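Local structure of branched-chain-amino-acid aminotransferase (Pseudomonas sp. UW4, 6JIF) at residues Phe187-Tyr192 with Gly313-Asn318; Ile36-Arg41 with Arg129-Phe134; Asn60-Ser65 with Phe149-Gly154; Leu43-Asn48 with Glu164-Ile169. The protein catalyses the reversible, pyridoxal-phosphate-dependent transfer of amino groups between branched-chain amino acids and 2-oxo acids. All coordinates share one frame; numbering follows the deposited sequence.

Overall arrangement
Contact 1 lies in the mixed sheet, in the half of the chain that supplies most of the PLP pocket, where strands 185-189 and 308-317 run side by side. The other three lie about 37 to 40 Å from it, centre to centre, in and around the antiparallel sheet of the other half, a division that fits the two-domain build of class IV aminotransferases. Contacts 3 and 4, with centres about 8 Å apart, share that sheet through neighbouring strands 143-153 and 164-174; the centre of contact 2 is about 20 Å from theirs, though their atoms touch. Along the chain contact 3 is nested within contact 4, contact 2 crosses both, and contact 1 follows later; C-terminal strand 356-358 returns to the antiparallel sheet's edge.

Contact 1: Phe187-Tyr192 with Gly313-Asn318; sequences FQISSY and GGIDYN
The carbonyl oxygen of F187 is gripped twice by the strand opposite: D316 N donates to it at 2.8 Å, in the carbonyl plane, and the CA-H of I315 closes in at 3.3 Å between I315 CA and F187 O. This is parallel beta pairing, strand 185-189 against strand 308-317 in the mixed sheet. F187 N donates to G314 O and I189 N to D316 O, so the bonds step regularly from one strand to the other. On one face Q188 and D316 lie side by side, pointing the same way. Both carry CG trans to their backbone N (chi1 -174° and -180°), which brings Q188 NE2 within 3.2 Å of D316 OD2. The bond is nearly straight and lies in the amide plane, but it meets the carboxylate on its anti side, with the two planes 35° apart. F224 packs on both side chains. Beyond them I189 is wedged between two neighbours: its CD1 touches I315 CG2 at 3.7 Å, and its CG1 reaches Y317 CD1 at 3.6 Å. F187 points to the other face, its side chain about 11 Å from PLP and packed on I228, T310 and I312. Strand 227-230 flanks strand 185-189 through backbone bonds to Q188. Where the chain leaves the sheet, an ST turn bends it, with S190 OG accepting from Y192 N at 3.0 Å.

Contact 2: Ile36-Arg41 with Arg129-Phe134; sequences IKTDKR and RANERF
T38 lays its CG2 methyl over the face of the F134 ring, 3.7 Å from the centroid and only 9° off the normal, a clear CH-pi contact. Residues 36-41, a loop whose last residue begins strand 41-47, pack on the C-terminal end of helix 117-130 and the short 3-10 segment 132-134 after it. With CG2 trans to its carbonyl carbon and OG1 between N and C (chi1 52°), T38 gives the methyl to the ring while OG1 bonds to C171 O. N131 joins the two backbones with its amide. Its OD1 takes K40 N at 3.1 Å, in plane and on a lone pair, and also receives a weak bond from D39 N at 2.9 Å. Its ND2 donates to K40 O at 2.9 Å and also bonds V127 O in the helix, so both ends of the amide are used and its rotation is fixed. D39 supplies the acidic partner of the salt bridge. R133 NE reaches its OD2 at 3.1 Å, the carboxylate and guanidinium planes almost parallel but stepped, since each partner is tilted out of the other's plane. D39 OD1 lies at the edge of the F134 ring, 3.7 Å from CE2. R41 turns back on its own loop, NH1 bonding T38 O, while its NH2 forms a salt bridge with E66 of the second subunit. K40 CB rests 4.0 Å from A130 CB.

Contact 3: Asn60-Ser65 with Phe149-Gly154; sequences NVLHIS and FVIGVG
L62 holds CG trans to its carbonyl carbon (chi1 -66°), and F149 swings its ring between backbone N and carbonyl carbon (chi1 58°); these torsions point the two side chains at each other from opposite directions, the leucine methyl meeting the ring at its edge. L62 CD1 lies near the ring plane, 3.8 Å from F149 CE2. The same methyl reaches I151 CD1 at 4.1 Å and thus bridges two residues of one strand. Further along, I64 CG2 touches V153 CG1 at 3.9 Å, the two branched side chains crossing at about a right angle. No direct hydrogen bond joins the segments: the strands run 43° apart with axes 7.6 Å from each other, too far for sheet pairing. Strand 143-153 is an inner strand of the antiparallel sheet, flanked by strands 76-85 and 164-174. Strand 61-65 instead pairs through L62, H63 and I64, antiparallel, with a strand of the second subunit. The contact therefore packs a dimer-interface strand onto the sheet, and the same interface brings L71 of the second subunit onto L62 and H72 of that subunit against the F149 ring. At the far end S65 CB packs against the G154 backbone, 3.4 Å from G154 C. A water there accepts from S65 N at 2.9 Å and, weakly, from G154 N. S65 OG is held by D155 OD1 and by G67 N.

Contact 4: Leu43-Asn48 with Glu164-Ile169; sequences LSYFRN and EFIFSI
Residues 43-47 and 164-169, parts of strands 41-47 and 164-174, run antiparallel, their directions 158° apart and axes 4.6 Å from each other, with S44-F167 and F46-F165 as the hydrogen-bonded pairs. They belong to adjacent strands of the seven-stranded antiparallel sheet. Each of these pairs makes two backbone hydrogen bonds, F46 N to F165 O at 2.8 Å and F165 N to F46 O in one, S44 N to F167 O and F167 N to S44 O in the other. On one face L43, Y45, I166 and S168 line up. I166 is clasped from two sides of its branch, CG2 touching L43 CD1 at 3.6 Å and CG1 lying 3.6 Å from Y45 CE2. On the other face F46 and F165 run side by side, with F46 CD1 at the edge of the F165 ring, 4.0 Å from its CD1. W51 meets the F46 ring edge to face, and P113 packs on both phenylalanines. S44 OG bonds D52 OD1, tying in the neighbouring strand 50-57. Past the last bridged pair, R47 and E164 form a long salt bridge, 3.7 Å from NE to OE1, the carboxylate turned 68° from the guanidinium plane. The extended R47 chain also carries NH2 over one face of the Y45 ring, toward its rim, 3.7 Å above the plane.

Contact 1: Phe187-Tyr192 with Gly313-Asn318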
loop_
_atom_site.group_PDB
_atom_site.type_symbol
_atom_site.label_atom_id
_atom_site.label_comp_id
_atom_site.label_asym_id
_atom_site.label_seq_id
_atom_site.Cartn_x
_atom_site.Cartn_y
_atom_site.Cartn_z
ATOM N N PHE B 187 23.249 -9.437 -2.774
ATOM C CA PHE B 187 21.805 -9.235 -2.990
ATOM C C PHE B 187 21.351 -10.115 -4.138
ATOM O O PHE B 187 22.177 -10.561 -4.941
ATOM C CB PHE B 187 21.463 -7.753 -3.288
ATOM C CG PHE B 187 21.817 -6.794 -2.162
ATOM C CD1 PHE B 187 23.109 -6.390 -1.973
ATOM C CD2 PHE B 187 20.818 -6.318 -1.305
ATOM C CE1 PHE B 187 23.436 -5.484 -0.934
ATOM C CE2 PHE B 187 21.121 -5.454 -0.307
ATOM C CZ PHE B 187 22.462 -5.032 -0.110
ATOM N N GLN B 188 20.033 -10.375 -4.222
ATOM C CA GLN B 188 19.456 -11.285 -5.214
ATOM C C GLN B 188 18.396 -10.584 -6.061
ATOM O O GLN B 188 17.495 -9.950 -5.515
ATOM C CB GLN B 188 18.801 -12.470 -4.532
ATOM C CG GLN B 188 18.312 -13.516 -5.514
ATOM C CD GLN B 188 17.606 -14.625 -4.820
ATOM O OE1 GLN B 188 16.646 -14.422 -4.078
ATOM N NE2 GLN B 188 18.099 -15.845 -5.036
ATOM N N ILE B 189 18.487 -10.708 -7.379
ATOM C CA ILE B 189 17.399 -10.155 -8.227
ATOM C C ILE B 189 16.088 -10.845 -7.901
ATOM O O ILE B 189 16.020 -12.062 -7.747
ATOM C CB ILE B 189 17.736 -10.301 -9.723
ATOM C CG1 ILE B 189 18.939 -9.439 -10.081
ATOM C CG2 ILE B 189 16.521 -9.960 -10.616
ATOM C CD1 ILE B 189 18.911 -7.991 -9.584
ATOM N N SER B 190 15.005 -10.056 -7.804
ATOM C CA SER B 190 13.695 -10.620 -7.529
ATOM C C SER B 190 12.845 -10.641 -8.793
ATOM O O SER B 190 12.989 -9.794 -9.670
ATOM C CB SER B 190 12.975 -9.791 -6.459
ATOM O OG SER B 190 11.662 -10.303 -6.237
ATOM N N SER B 191 11.958 -11.624 -8.877
ATOM C CA SER B 191 10.972 -11.662 -9.959
ATOM C C SER B 191 9.742 -10.842 -9.634
ATOM O O SER B 191 8.890 -10.627 -10.525
ATOM C CB SER B 191 10.564 -13.085 -10.226
ATOM O OG SER B 191 9.837 -13.572 -9.123
ATOM N N TYR B 192 9.655 -10.342 -8.410
ATOM C CA TYR B 192 8.468 -9.593 -8.011
ATOM C C TYR B 192 8.670 -8.103 -8.193
ATOM O O TYR B 192 9.768 -7.641 -8.453
ATOM C CB TYR B 192 8.123 -9.920 -6.554
ATOM C CG TYR B 192 7.667 -11.375 -6.405
ATOM C CD1 TYR B 192 6.385 -11.751 -6.721
ATOM C CD2 TYR B 192 8.546 -12.346 -5.953
ATOM C CE1 TYR B 192 5.975 -13.089 -6.625
ATOM C CE2 TYR B 192 8.145 -13.657 -5.807
ATOM C CZ TYR B 192 6.876 -14.028 -6.138
ATOM O OH TYR B 192 6.521 -15.354 -5.987
ATOM N N GLY B 313 28.646 -6.587 -2.625
ATOM C CA GLY B 313 29.717 -7.505 -3.004
ATOM C C GLY B 313 29.312 -8.181 -4.310
ATOM O O GLY B 313 30.006 -8.060 -5.334
ATOM N N GLY B 314 28.127 -8.756 -4.348
ATOM C CA GLY B 314 27.711 -9.455 -5.555
ATOM C C GLY B 314 26.211 -9.390 -5.688
ATOM O O GLY B 314 25.493 -9.268 -4.695
ATOM N N ILE B 315 25.745 -9.527 -6.919
ATOM C CA ILE B 315 24.323 -9.662 -7.229
ATOM C C ILE B 315 24.098 -11.039 -7.835
ATOM O O ILE B 315 24.758 -11.392 -8.816
ATOM C CB ILE B 315 23.839 -8.578 -8.205
ATOM C CG1 ILE B 315 23.952 -7.226 -7.490
ATOM C CG2 ILE B 315 22.429 -8.895 -8.656
ATOM C CD1 ILE B 315 23.642 -6.047 -8.380
ATOM N N ASP B 316 23.156 -11.786 -7.268
ATOM C CA ASP B 316 22.768 -13.099 -7.808
ATOM C C ASP B 316 21.634 -12.896 -8.812
ATOM O O ASP B 316 20.602 -12.294 -8.489
ATOM C CB ASP B 316 22.321 -14.003 -6.669
ATOM C CG ASP B 316 21.907 -15.366 -7.127
ATOM O OD1 ASP B 316 22.772 -16.047 -7.660
ATOM O OD2 ASP B 316 20.734 -15.761 -6.930
ATOM N N TYR B 317 21.843 -13.385 -10.025
ATOM C CA TYR B 317 20.889 -13.205 -11.131
ATOM C C TYR B 317 20.909 -14.498 -11.950
ATOM O O TYR B 317 21.987 -14.965 -12.338
ATOM C CB TYR B 317 21.309 -12.020 -12.000
ATOM C CG TYR B 317 20.373 -11.733 -13.173
ATOM C CD1 TYR B 317 19.030 -11.660 -12.964
ATOM C CD2 TYR B 317 20.873 -11.591 -14.480
ATOM C CE1 TYR B 317 18.158 -11.433 -14.008
ATOM C CE2 TYR B 317 20.010 -11.340 -15.540
ATOM C CZ TYR B 317 18.668 -11.277 -15.291
ATOM O OH TYR B 317 17.824 -11.035 -16.361
ATOM N N ASN B 318 19.739 -15.076 -12.208
ATOM C CA ASN B 318 19.685 -16.385 -12.896
ATOM C C ASN B 318 20.677 -17.353 -12.251
ATOM O O ASN B 318 21.416 -18.050 -12.939
ATOM C CB ASN B 318 19.981 -16.247 -14.383
ATOM C CG ASN B 318 18.901 -15.505 -15.112
ATOM O OD1 ASN B 318 17.726 -15.589 -14.742
ATOM N ND2 ASN B 318 19.283 -14.746 -16.125
#

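Contact 2: Ile36-Arg41 with Arg129-Phe134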
loop_
_atom_site.group_PDB
_atom_site.type_symbol
_atom_site.label_atom_id
_atom_site.label_comp_id
_atom_site.label_asym_id
_atom_site.label_seq_id
_atom_site.Cartn_x
_atom_site.Cartn_y
_atom_site.Cartn_z
ATOM N N ILE B 36 12.835 2.134 19.774
ATOM C CA ILE B 36 12.973 2.387 21.204
ATOM C C ILE B 36 12.062 3.571 21.527
ATOM O O ILE B 36 11.970 4.515 20.738
ATOM C CB ILE B 36 14.441 2.686 21.558
ATOM C CG1 ILE B 36 15.281 1.390 21.537
ATOM C CG2 ILE B 36 14.572 3.348 22.926
ATOM C CD1 ILE B 36 16.719 1.585 21.020
ATOM N N LYS B 37 11.347 3.519 22.655
ATOM C CA LYS B 37 10.410 4.607 22.981
ATOM C C LYS B 37 11.167 5.779 23.615
ATOM O O LYS B 37 11.763 5.655 24.694
ATOM C CB LYS B 37 9.276 4.125 23.878
ATOM C CG LYS B 37 8.267 5.200 24.245
ATOM C CD LYS B 37 7.349 4.679 25.343
ATOM C CE LYS B 37 6.262 5.678 25.629
ATOM N NZ LYS B 37 5.379 5.186 26.726
ATOM N N THR B 38 11.186 6.892 22.898
ATOM C CA THR B 38 11.766 8.128 23.370
ATOM C C THR B 38 10.696 8.923 24.123
ATOM O O THR B 38 9.537 8.517 24.213
ATOM C CB THR B 38 12.369 8.882 22.175
ATOM O OG1 THR B 38 11.379 8.993 21.154
ATOM C CG2 THR B 38 13.598 8.099 21.634
ATOM N N ASP B 39 11.083 10.089 24.625
ATOM C CA ASP B 39 10.290 10.813 25.616
ATOM C C ASP B 39 9.062 11.490 25.009
ATOM O O ASP B 39 7.956 11.346 25.535
ATOM C CB ASP B 39 11.159 11.847 26.296
ATOM C CG ASP B 39 12.130 11.226 27.258
ATOM O OD1 ASP B 39 11.950 10.042 27.637
ATOM O OD2 ASP B 39 13.083 11.921 27.621
ATOM N N LYS B 40 9.234 12.258 23.926
ATOM C CA LYS B 40 8.129 13.030 23.344
ATOM C C LYS B 40 8.086 12.840 21.844
ATOM O O LYS B 40 9.120 12.721 21.181
ATOM C CB LYS B 40 8.243 14.555 23.617
ATOM C CG LYS B 40 8.546 14.963 25.011
ATOM C CD LYS B 40 7.298 15.346 25.743
ATOM C CE LYS B 40 7.611 16.303 26.897
ATOM N NZ LYS B 40 6.448 16.443 27.775
ATOM N N ARG B 41 6.891 12.900 21.295
ATOM C CA ARG B 41 6.735 12.927 19.853
ATOM C C ARG B 41 5.809 14.075 19.490
ATOM O O ARG B 41 5.087 14.594 20.331
ATOM C CB ARG B 41 6.204 11.561 19.260
ATOM C CG ARG B 41 4.851 11.042 19.783
ATOM C CD ARG B 41 4.998 10.263 21.095
ATOM N NE ARG B 41 5.940 9.157 20.895
ATOM C CZ ARG B 41 6.906 8.808 21.744
ATOM N NH1 ARG B 41 7.059 9.441 22.907
ATOM N NH2 ARG B 41 7.731 7.809 21.408
ATOM N N ARG B 129 14.832 18.767 19.876
ATOM C CA ARG B 129 15.089 19.473 21.129
ATOM C C ARG B 129 14.520 18.729 22.330
ATOM O O ARG B 129 15.108 18.749 23.420
ATOM C CB ARG B 129 14.509 20.898 21.082
ATOM C CG ARG B 129 15.276 21.835 20.214
ATOM C CD ARG B 129 14.830 23.276 20.513
ATOM N NE ARG B 129 13.377 23.468 20.387
ATOM C CZ ARG B 129 12.770 23.769 19.248
ATOM N NH1 ARG B 129 13.489 23.895 18.137
ATOM N NH2 ARG B 129 11.441 23.919 19.209
ATOM N N ALA B 130 13.369 18.118 22.171
ATOM C CA ALA B 130 12.679 17.447 23.273
ATOM C C ALA B 130 13.296 16.121 23.633
ATOM O O ALA B 130 12.942 15.538 24.678
ATOM C CB ALA B 130 11.215 17.201 22.904
ATOM N N ASN B 131 14.140 15.601 22.757
ATOM C CA ASN B 131 14.728 14.287 23.019
ATOM C C ASN B 131 16.258 14.331 22.965
ATOM O O ASN B 131 16.882 13.342 22.617
ATOM C CB ASN B 131 14.173 13.245 22.037
ATOM C CG ASN B 131 12.669 12.998 22.220
ATOM O OD1 ASN B 131 12.265 12.274 23.120
ATOM N ND2 ASN B 131 11.835 13.576 21.341
ATOM N N GLU B 132 16.877 15.491 23.221
ATOM C CA GLU B 132 18.344 15.569 23.120
ATOM C C GLU B 132 19.076 14.495 23.919
ATOM O O GLU B 132 20.182 14.100 23.547
ATOM C CB GLU B 132 18.845 16.963 23.509
ATOM C CG GLU B 132 18.247 18.036 22.569
ATOM C CD GLU B 132 19.067 19.329 22.464
ATOM O OE1 GLU B 132 20.027 19.494 23.244
ATOM O OE2 GLU B 132 18.727 20.180 21.590
ATOM N N ARG B 133 18.513 14.011 25.024
ATOM C CA ARG B 133 19.290 13.025 25.781
ATOM C C ARG B 133 19.455 11.706 25.038
ATOM O O ARG B 133 20.300 10.882 25.422
ATOM C CB ARG B 133 18.656 12.777 27.149
ATOM C CG ARG B 133 17.543 11.818 27.157
ATOM C CD ARG B 133 16.728 11.791 28.329
ATOM N NE ARG B 133 15.824 10.650 28.242
ATOM C CZ ARG B 133 15.986 9.404 28.713
ATOM N NH1 ARG B 133 16.999 9.214 29.528
ATOM N NH2 ARG B 133 15.038 8.431 28.529
ATOM N N PHE B 134 18.670 11.479 24.003
ATOM C CA PHE B 134 18.831 10.288 23.195
ATOM C C PHE B 134 19.813 10.490 22.046
ATOM O O PHE B 134 19.994 9.576 21.248
ATOM C CB PHE B 134 17.471 9.826 22.614
ATOM C CG PHE B 134 16.545 9.218 23.641
ATOM C CD1 PHE B 134 16.669 7.878 24.004
ATOM C CD2 PHE B 134 15.590 9.988 24.279
ATOM C CE1 PHE B 134 15.832 7.317 24.966
ATOM C CE2 PHE B 134 14.766 9.435 25.238
ATOM C CZ PHE B 134 14.890 8.086 25.579
HETATM O O HOH W 1 13.859 13.893 26.418
#

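Contact 3: Asn60-Ser65 with Phe149-Gly154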
loop_
_atom_site.group_PDB
_atom_site.type_symbol
_atom_site.label_atom_id
_atom_site.label_comp_id
_atom_site.label_asym_id
_atom_site.label_seq_id
_atom_site.Cartn_x
_atom_site.Cartn_y
_atom_site.Cartn_z
ATOM N N ASN B 60 2.932 7.107 22.967
ATOM C CA ASN B 60 3.329 6.487 21.717
ATOM C C ASN B 60 2.274 5.525 21.161
ATOM O O ASN B 60 2.583 4.738 20.250
ATOM C CB ASN B 60 4.682 5.779 21.888
ATOM C CG ASN B 60 4.569 4.442 22.617
ATOM O OD1 ASN B 60 3.644 4.200 23.417
ATOM N ND2 ASN B 60 5.545 3.568 22.366
ATOM N N VAL B 61 1.035 5.589 21.671
ATOM C CA VAL B 61 -0.100 4.835 21.142
ATOM C C VAL B 61 -1.004 5.825 20.416
ATOM O O VAL B 61 -1.302 6.897 20.961
ATOM C CB VAL B 61 -0.875 4.125 22.254
ATOM C CG1 VAL B 61 -1.970 3.238 21.635
ATOM C CG2 VAL B 61 0.096 3.356 23.128
ATOM N N LEU B 62 -1.335 5.522 19.157
ATOM C CA LEU B 62 -2.269 6.318 18.356
ATOM C C LEU B 62 -3.668 5.751 18.581
ATOM O O LEU B 62 -3.854 4.536 18.723
ATOM C CB LEU B 62 -1.912 6.295 16.852
ATOM C CG LEU B 62 -0.600 6.959 16.390
ATOM C CD1 LEU B 62 -0.255 6.648 14.922
ATOM C CD2 LEU B 62 -0.744 8.419 16.557
ATOM N N HIS B 63 -4.654 6.631 18.626
ATOM C CA HIS B 63 -6.014 6.225 18.929
ATOM C C HIS B 63 -6.884 6.654 17.753
ATOM O O HIS B 63 -7.275 7.816 17.661
ATOM C CB HIS B 63 -6.448 6.846 20.234
ATOM C CG HIS B 63 -5.470 6.637 21.339
ATOM N ND1 HIS B 63 -5.452 5.493 22.101
ATOM C CD2 HIS B 63 -4.472 7.424 21.813
ATOM C CE1 HIS B 63 -4.492 5.581 23.007
ATOM N NE2 HIS B 63 -3.885 6.746 22.858
ATOM N N ILE B 64 -7.138 5.752 16.824
ATOM C CA ILE B 64 -7.692 6.143 15.532
ATOM C C ILE B 64 -8.871 5.250 15.193
ATOM O O ILE B 64 -8.995 4.133 15.692
ATOM C CB ILE B 64 -6.626 6.117 14.421
ATOM C CG1 ILE B 64 -6.102 4.685 14.203
ATOM C CG2 ILE B 64 -5.463 7.063 14.849
ATOM C CD1 ILE B 64 -5.150 4.508 12.991
ATOM N N SER B 65 -9.779 5.788 14.398
ATOM C CA SER B 65 -10.986 5.046 14.064
ATOM C C SER B 65 -10.679 3.695 13.450
ATOM O O SER B 65 -9.687 3.540 12.727
ATOM C CB SER B 65 -11.841 5.829 13.067
ATOM O OG SER B 65 -12.967 5.037 12.667
ATOM N N PHE B 149 5.358 11.129 9.596
ATOM C CA PHE B 149 4.406 10.393 8.779
ATOM C C PHE B 149 3.056 11.101 8.828
ATOM O O PHE B 149 2.736 11.802 9.784
ATOM C CB PHE B 149 4.268 8.923 9.222
ATOM C CG PHE B 149 3.837 8.710 10.676
ATOM C CD1 PHE B 149 4.720 8.904 11.733
ATOM C CD2 PHE B 149 2.562 8.222 10.965
ATOM C CE1 PHE B 149 4.314 8.666 13.039
ATOM C CE2 PHE B 149 2.129 7.995 12.296
ATOM C CZ PHE B 149 3.025 8.203 13.327
ATOM N N VAL B 150 2.305 10.927 7.758
ATOM C CA VAL B 150 0.963 11.473 7.643
ATOM C C VAL B 150 0.031 10.297 7.316
ATOM O O VAL B 150 0.370 9.448 6.484
ATOM C CB VAL B 150 0.870 12.551 6.559
ATOM C CG1 VAL B 150 -0.581 13.076 6.472
ATOM C CG2 VAL B 150 1.824 13.703 6.883
ATOM N N ILE B 151 -1.112 10.224 8.019
ATOM C CA ILE B 151 -2.014 9.084 7.860
ATOM C C ILE B 151 -3.475 9.565 7.841
ATOM O O ILE B 151 -3.833 10.473 8.592
ATOM C CB ILE B 151 -1.806 8.044 8.980
ATOM C CG1 ILE B 151 -1.962 8.648 10.361
ATOM C CG2 ILE B 151 -0.509 7.251 8.795
ATOM C CD1 ILE B 151 -2.215 7.546 11.383
ATOM N N GLY B 152 -4.318 8.905 7.032
ATOM C CA GLY B 152 -5.759 9.207 6.979
ATOM C C GLY B 152 -6.490 8.529 8.122
ATOM O O GLY B 152 -6.342 7.325 8.343
ATOM N N VAL B 153 -7.280 9.302 8.856
ATOM C CA VAL B 153 -7.976 8.827 10.047
ATOM C C VAL B 153 -9.398 9.385 10.059
ATOM O O VAL B 153 -9.825 10.130 9.162
ATOM C CB VAL B 153 -7.231 9.214 11.349
ATOM C CG1 VAL B 153 -5.716 8.691 11.325
ATOM C CG2 VAL B 153 -7.279 10.694 11.576
ATOM N N GLY B 154 -10.129 9.021 11.107
ATOM C CA GLY B 154 -11.536 9.346 11.233
ATOM C C GLY B 154 -12.404 8.228 10.665
ATOM O O GLY B 154 -11.954 7.391 9.886
HETATM O O HOH W 2 -9.689 8.655 14.109
#

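Contact 4: Leu43-Asn48 with Glu164-Ile169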
loop_
_atom_site.group_PDB
_atom_site.type_symbol
_atom_site.label_atom_id
_atom_site.label_comp_id
_atom_site.label_asym_id
_atom_site.label_seq_id
_atom_site.Cartn_x
_atom_site.Cartn_y
_atom_site.Cartn_z
ATOM N N LEU B 43 2.619 15.606 17.396
ATOM C CA LEU B 43 1.312 15.133 16.963
ATOM C C LEU B 43 0.464 16.331 16.529
ATOM O O LEU B 43 0.294 17.283 17.290
ATOM C CB LEU B 43 0.615 14.365 18.089
ATOM C CG LEU B 43 -0.761 13.744 17.805
ATOM C CD1 LEU B 43 -0.707 12.606 16.800
ATOM C CD2 LEU B 43 -1.291 13.264 19.137
ATOM N N SER B 44 -0.077 16.271 15.309
ATOM C CA SER B 44 -0.872 17.376 14.787
ATOM C C SER B 44 -2.037 16.817 13.974
ATOM O O SER B 44 -1.854 15.902 13.180
ATOM C CB SER B 44 0.026 18.311 13.948
ATOM O OG SER B 44 -0.753 19.302 13.257
ATOM N N TYR B 45 -3.244 17.366 14.154
ATOM C CA TYR B 45 -4.425 16.869 13.438
ATOM C C TYR B 45 -4.835 17.807 12.309
ATOM O O TYR B 45 -4.808 19.025 12.464
ATOM C CB TYR B 45 -5.621 16.712 14.390
ATOM C CG TYR B 45 -5.452 15.620 15.420
ATOM C CD1 TYR B 45 -4.849 15.879 16.645
ATOM C CD2 TYR B 45 -5.928 14.351 15.179
ATOM C CE1 TYR B 45 -4.705 14.871 17.593
ATOM C CE2 TYR B 45 -5.799 13.340 16.110
ATOM C CZ TYR B 45 -5.179 13.596 17.313
ATOM O OH TYR B 45 -5.051 12.572 18.255
ATOM N N PHE B 46 -5.248 17.248 11.175
ATOM C CA PHE B 46 -5.864 18.056 10.130
ATOM C C PHE B 46 -7.362 17.806 10.188
ATOM O O PHE B 46 -7.813 16.659 10.030
ATOM C CB PHE B 46 -5.261 17.728 8.773
ATOM C CG PHE B 46 -5.745 18.617 7.637
ATOM C CD1 PHE B 46 -6.961 18.337 6.957
ATOM C CD2 PHE B 46 -4.966 19.660 7.185
ATOM C CE1 PHE B 46 -7.400 19.129 5.893
ATOM C CE2 PHE B 46 -5.400 20.450 6.119
ATOM C CZ PHE B 46 -6.621 20.176 5.467
ATOM N N ARG B 47 -8.121 18.884 10.432
ATOM C CA ARG B 47 -9.576 18.874 10.505
ATOM C C ARG B 47 -10.102 20.175 9.929
ATOM O O ARG B 47 -9.482 21.228 10.105
ATOM C CB ARG B 47 -10.108 18.769 11.939
ATOM C CG ARG B 47 -9.711 17.525 12.692
ATOM C CD ARG B 47 -10.286 17.580 14.098
ATOM N NE ARG B 47 -10.137 16.303 14.784
ATOM C CZ ARG B 47 -9.432 16.124 15.895
ATOM N NH1 ARG B 47 -8.817 17.162 16.462
ATOM N NH2 ARG B 47 -9.357 14.910 16.438
ATOM N N ASN B 48 -11.251 20.095 9.255
ATOM C CA ASN B 48 -11.938 21.295 8.779
ATOM C C ASN B 48 -11.009 22.188 7.958
ATOM O O ASN B 48 -10.970 23.412 8.140
ATOM C CB ASN B 48 -12.524 22.062 9.962
ATOM C CG ASN B 48 -13.383 21.182 10.860
ATOM O OD1 ASN B 48 -14.381 20.600 10.417
ATOM N ND2 ASN B 48 -12.996 21.075 12.126
ATOM N N GLU B 164 -10.214 13.178 8.105
ATOM C CA GLU B 164 -9.252 13.785 9.028
ATOM C C GLU B 164 -7.889 13.161 8.775
ATOM O O GLU B 164 -7.787 12.067 8.202
ATOM C CB GLU B 164 -9.593 13.555 10.524
ATOM C CG GLU B 164 -10.912 14.061 11.005
ATOM C CD GLU B 164 -11.302 13.442 12.351
ATOM O OE1 GLU B 164 -10.409 13.021 13.121
ATOM O OE2 GLU B 164 -12.517 13.366 12.633
ATOM N N PHE B 165 -6.826 13.844 9.206
ATOM C CA PHE B 165 -5.489 13.283 9.044
ATOM C C PHE B 165 -4.643 13.560 10.296
ATOM O O PHE B 165 -4.902 14.486 11.039
ATOM C CB PHE B 165 -4.767 13.820 7.770
ATOM C CG PHE B 165 -5.525 13.606 6.495
ATOM C CD1 PHE B 165 -6.505 14.501 6.123
ATOM C CD2 PHE B 165 -5.219 12.525 5.677
ATOM C CE1 PHE B 165 -7.245 14.292 4.959
ATOM C CE2 PHE B 165 -5.948 12.308 4.509
ATOM C CZ PHE B 165 -6.933 13.204 4.153
ATOM N N ILE B 166 -3.629 12.730 10.514
ATOM C CA ILE B 166 -2.644 12.924 11.570
ATOM C C ILE B 166 -1.276 13.103 10.923
ATOM O O ILE B 166 -0.885 12.327 10.046
ATOM C CB ILE B 166 -2.633 11.746 12.568
ATOM C CG1 ILE B 166 -3.816 11.888 13.513
ATOM C CG2 ILE B 166 -1.291 11.675 13.355
ATOM C CD1 ILE B 166 -4.036 10.672 14.393
ATOM N N PHE B 167 -0.531 14.127 11.370
ATOM C CA PHE B 167 0.886 14.303 11.042
ATOM C C PHE B 167 1.649 14.107 12.352
ATOM O O PHE B 167 1.337 14.742 13.348
ATOM C CB PHE B 167 1.134 15.698 10.447
ATOM C CG PHE B 167 2.586 16.031 10.321
ATOM C CD1 PHE B 167 3.468 15.094 9.794
ATOM C CD2 PHE B 167 3.067 17.255 10.757
ATOM C CE1 PHE B 167 4.843 15.380 9.693
ATOM C CE2 PHE B 167 4.436 17.572 10.659
ATOM C CZ PHE B 167 5.317 16.667 10.124
ATOM N N SER B 168 2.541 13.132 12.398
ATOM C CA SER B 168 3.238 12.888 13.647
ATOM C C SER B 168 4.718 12.633 13.344
ATOM O O SER B 168 5.106 12.280 12.232
ATOM C CB SER B 168 2.554 11.716 14.393
ATOM O OG SER B 168 3.192 11.323 15.595
ATOM N N ILE B 169 5.558 12.865 14.336
ATOM C CA ILE B 169 6.986 12.584 14.182
ATOM C C ILE B 169 7.457 11.961 15.492
ATOM O O ILE B 169 7.392 12.606 16.546
ATOM C CB ILE B 169 7.853 13.832 13.866
ATOM C CG1 ILE B 169 7.208 14.714 12.778
ATOM C CG2 ILE B 169 9.349 13.449 13.575
ATOM C CD1 ILE B 169 7.854 16.055 12.636
#